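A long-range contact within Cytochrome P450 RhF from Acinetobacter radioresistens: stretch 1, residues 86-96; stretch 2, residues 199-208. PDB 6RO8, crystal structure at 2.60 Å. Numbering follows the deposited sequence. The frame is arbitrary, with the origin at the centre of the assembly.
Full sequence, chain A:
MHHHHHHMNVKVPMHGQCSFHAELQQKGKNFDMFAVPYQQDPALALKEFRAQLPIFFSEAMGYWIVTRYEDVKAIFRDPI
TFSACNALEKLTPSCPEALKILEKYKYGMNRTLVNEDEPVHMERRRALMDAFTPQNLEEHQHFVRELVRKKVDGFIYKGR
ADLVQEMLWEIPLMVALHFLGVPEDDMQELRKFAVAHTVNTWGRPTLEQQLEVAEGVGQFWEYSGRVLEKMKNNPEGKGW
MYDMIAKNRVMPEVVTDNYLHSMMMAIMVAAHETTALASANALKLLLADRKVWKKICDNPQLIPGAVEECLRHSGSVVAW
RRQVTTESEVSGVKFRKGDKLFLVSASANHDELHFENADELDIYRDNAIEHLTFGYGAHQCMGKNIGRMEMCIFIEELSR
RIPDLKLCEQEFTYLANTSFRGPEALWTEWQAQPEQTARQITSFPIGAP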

# COMPACT_ATOMS: atom_id res chain seq x y z
N ASN A 86 5.52 -11.66 9.14
CA ASN A 86 6.58 -10.91 8.50
C ASN A 86 6.08 -9.74 7.65
O ASN A 86 6.90 -9.08 7.01
CB ASN A 86 7.42 -11.85 7.62
CG ASN A 86 6.62 -12.43 6.47
OD1 ASN A 86 5.38 -12.52 6.54
ND2 ASN A 86 7.30 -12.80 5.41
N ALA A 87 4.77 -9.44 7.64
CA ALA A 87 4.26 -8.44 6.70
C ALA A 87 4.87 -7.07 6.92
O ALA A 87 4.94 -6.27 5.98
CB ALA A 87 2.73 -8.36 6.78
N LEU A 88 5.31 -6.76 8.14
CA LEU A 88 5.95 -5.48 8.42
C LEU A 88 7.40 -5.65 8.87
O LEU A 88 8.02 -4.70 9.38
CB LEU A 88 5.17 -4.69 9.47
CG LEU A 88 3.72 -4.34 9.13
CD1 LEU A 88 3.08 -3.73 10.36
CD2 LEU A 88 3.59 -3.40 7.88
N GLU A 89 7.95 -6.84 8.66
CA GLU A 89 9.32 -7.14 9.03
C GLU A 89 10.31 -6.41 8.12
O GLU A 89 10.08 -6.24 6.93
CB GLU A 89 9.50 -8.65 8.94
CG GLU A 89 10.90 -9.20 9.17
CD GLU A 89 10.91 -10.68 8.88
OE1 GLU A 89 11.20 -11.06 7.73
OE2 GLU A 89 10.58 -11.46 9.80
N LYS A 90 11.43 -6.00 8.70
CA LYS A 90 12.40 -5.24 7.94
C LYS A 90 13.09 -6.14 6.93
O LYS A 90 13.60 -7.21 7.28
CB LYS A 90 13.41 -4.56 8.85
CG LYS A 90 14.44 -3.77 8.06
CD LYS A 90 15.35 -2.88 8.90
CE LYS A 90 16.23 -1.97 8.02
NZ LYS A 90 17.33 -2.61 7.24
N LEU A 91 13.09 -5.73 5.67
CA LEU A 91 13.53 -6.63 4.61
C LEU A 91 15.00 -6.98 4.77
O LEU A 91 15.37 -8.15 4.87
CB LEU A 91 13.26 -5.99 3.26
CG LEU A 91 13.46 -6.92 2.09
CD1 LEU A 91 12.41 -8.01 2.13
CD2 LEU A 91 13.33 -6.09 0.85
N THR A 92 15.86 -5.97 4.78
CA THR A 92 17.28 -6.25 4.92
C THR A 92 17.74 -5.99 6.35
O THR A 92 17.29 -5.02 6.98
CB THR A 92 18.10 -5.39 3.95
OG1 THR A 92 18.36 -4.11 4.52
CG2 THR A 92 17.33 -5.19 2.64
N PRO A 93 18.58 -6.85 6.92
CA PRO A 93 18.95 -6.70 8.33
C PRO A 93 19.53 -5.33 8.64
O PRO A 93 20.21 -4.71 7.82
CB PRO A 93 19.99 -7.80 8.55
CG PRO A 93 19.60 -8.85 7.59
CD PRO A 93 19.06 -8.12 6.36
N SER A 94 19.24 -4.86 9.84
CA SER A 94 19.71 -3.55 10.26
C SER A 94 21.19 -3.65 10.62
O SER A 94 21.63 -4.62 11.24
CB SER A 94 18.88 -3.05 11.44
OG SER A 94 17.50 -3.40 11.31
N CYS A 95 21.97 -2.67 10.18
CA CYS A 95 23.35 -2.63 10.60
C CYS A 95 23.40 -2.30 12.10
O CYS A 95 22.52 -1.60 12.61
CB CYS A 95 24.16 -1.63 9.76
SG CYS A 95 25.18 -2.42 8.37
N PRO A 96 24.38 -2.83 12.83
CA PRO A 96 24.33 -2.78 14.30
C PRO A 96 24.20 -1.39 14.90
O PRO A 96 23.64 -1.24 15.99
CB PRO A 96 25.68 -3.41 14.71
CG PRO A 96 26.05 -4.29 13.63
CD PRO A 96 25.53 -3.60 12.34
N VAL A 199 11.02 2.95 3.48
CA VAL A 199 12.39 2.63 3.06
C VAL A 199 13.05 1.67 4.05
O VAL A 199 13.74 0.72 3.66
CB VAL A 199 13.21 3.91 2.92
CG1 VAL A 199 14.64 3.55 2.61
CG2 VAL A 199 12.61 4.80 1.86
N ASN A 200 12.89 1.92 5.35
CA ASN A 200 13.45 1.02 6.35
C ASN A 200 12.89 -0.40 6.18
O ASN A 200 13.63 -1.38 6.28
CB ASN A 200 13.14 1.53 7.75
CG ASN A 200 13.94 0.83 8.81
OD1 ASN A 200 15.17 0.79 8.74
ND2 ASN A 200 13.26 0.26 9.81
N THR A 201 11.58 -0.50 5.92
CA THR A 201 10.91 -1.80 5.94
C THR A 201 11.02 -2.52 4.60
O THR A 201 11.38 -3.71 4.55
CB THR A 201 9.45 -1.61 6.31
OG1 THR A 201 9.35 -0.84 7.50
CG2 THR A 201 8.74 -2.96 6.49
N TRP A 202 10.70 -1.83 3.51
CA TRP A 202 10.57 -2.46 2.20
C TRP A 202 11.65 -2.05 1.22
O TRP A 202 11.64 -2.52 0.08
CB TRP A 202 9.19 -2.15 1.60
CG TRP A 202 8.08 -2.79 2.37
CD1 TRP A 202 7.65 -4.08 2.27
CD2 TRP A 202 7.27 -2.17 3.37
NE1 TRP A 202 6.60 -4.30 3.15
CE2 TRP A 202 6.35 -3.15 3.83
CE3 TRP A 202 7.22 -0.89 3.92
CZ2 TRP A 202 5.41 -2.88 4.81
CZ3 TRP A 202 6.28 -0.62 4.90
CH2 TRP A 202 5.38 -1.61 5.33
N GLY A 203 12.59 -1.20 1.63
CA GLY A 203 13.65 -0.73 0.77
C GLY A 203 14.99 -1.34 1.14
O GLY A 203 15.12 -2.18 2.02
N ARG A 204 16.00 -0.88 0.42
CA ARG A 204 17.39 -1.28 0.64
C ARG A 204 18.20 -0.00 0.81
O ARG A 204 18.94 0.41 -0.09
CB ARG A 204 17.90 -2.13 -0.53
CG ARG A 204 19.20 -2.86 -0.30
CD ARG A 204 19.60 -3.63 -1.57
NE ARG A 204 18.91 -4.92 -1.71
CZ ARG A 204 18.95 -5.70 -2.80
NH1 ARG A 204 19.63 -5.32 -3.87
NH2 ARG A 204 18.28 -6.85 -2.81
N PRO A 205 18.04 0.67 1.96
CA PRO A 205 18.81 1.90 2.21
C PRO A 205 20.30 1.68 2.05
O PRO A 205 20.85 0.65 2.46
CB PRO A 205 18.45 2.24 3.66
CG PRO A 205 18.05 0.94 4.24
CD PRO A 205 17.28 0.27 3.15
N THR A 206 20.96 2.65 1.43
CA THR A 206 22.40 2.60 1.29
C THR A 206 23.05 2.80 2.65
O THR A 206 22.41 3.14 3.65
CB THR A 206 22.89 3.67 0.31
OG1 THR A 206 22.76 4.97 0.91
CG2 THR A 206 22.09 3.63 -0.99
N LEU A 207 24.37 2.58 2.68
CA LEU A 207 25.13 2.67 3.92
C LEU A 207 24.95 4.04 4.58
O LEU A 207 24.71 4.13 5.78
CB LEU A 207 26.60 2.38 3.63
CG LEU A 207 27.29 1.42 4.61
CD1 LEU A 207 26.36 0.26 4.99
CD2 LEU A 207 28.62 0.91 4.06
N GLU A 208 25.02 5.10 3.78
CA GLU A 208 24.90 6.46 4.31
C GLU A 208 23.53 6.70 4.94
O GLU A 208 23.43 7.32 6.00
CB GLU A 208 25.17 7.46 3.18
CG GLU A 208 26.45 7.18 2.36
CD GLU A 208 26.27 6.06 1.34
OE1 GLU A 208 27.25 5.73 0.63
OE2 GLU A 208 25.16 5.51 1.25
O HOH W 1 5.60 -6.51 3.47

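What holds the two backbones in register? Stretch 1 has no regular helix or strand, and it runs past the point where a helix in stretch 2 ends at Trp 202. The single direct hydrogen bond across the contact joins Leu 91 N to Thr 201 O, at 2.9 Å. Near the end of a helix, carbonyl groups lose their usual backbone partners, and here a passing loop supplies an amide. The two stretches come close enough that the CA atoms of Lys 90 and Thr 201 lie 4.2 Å apart. The methyl of Thr 201, whose chi1 is m, also rests against backbone carbonyls, with CG2 3.4 Å from Leu 88 O.

How does Trp 202 reach stretch 1 when its CA-to-CB bond points away? With chi1 at m and chi2 at -82°, the long indole swings back, so the end of the side chain comes nearer than its root. The CA-to-CB bond of Leu 88 points sideways, but in the m, t rotamer the end of the side chain comes nearer, and its CD2 meets CH2 of Trp 202 at 3.6 Å, an apolar contact at the ring edge and near the ring plane. The indole's polar group is served separately: a water accepts from Trp 202 NE1 at 2.4 Å and donates to Ala 87 O at 2.6 Å, linking the stretches through a side chain and a carbonyl that make no direct hydrogen bond.

Why is the Lys 90 side chain extended and then bent at its tip? The first three chi angles are all t, carrying the chain out alongside stretch 2, while chi4 at m places the ammonium beside its own stretch. There NZ donates to Thr 92 O at a very short 2.4 Å and weakly to Thr 92 OG1 at 3.3 Å. The closest approach of the side chain to stretch 2 is made by a carbon: Lys 90 CE lies 3.0 Å from Asn 200 OD1. Asn 200, with chi1 at t, brings its end closer than its CA-to-CB direction would suggest. A methylene next to an ammonium is polarized, which makes a nearby amide oxygen a reasonable neighbor.

What do the remaining side chains add? Leu 91 and Thr 92 both point toward stretch 2 and cover backbone at the end of the helix and just beyond it. Leu 91, in the t, p rotamer, places CD2 4.0 Å from Trp 202 O; Thr 92, with chi1 at p, sets CG2 3.8 Å from Gly 203 O. Farther along, Cys 95 SG lies 4.5 Å from Leu 207 CD1, a looser apolar contact.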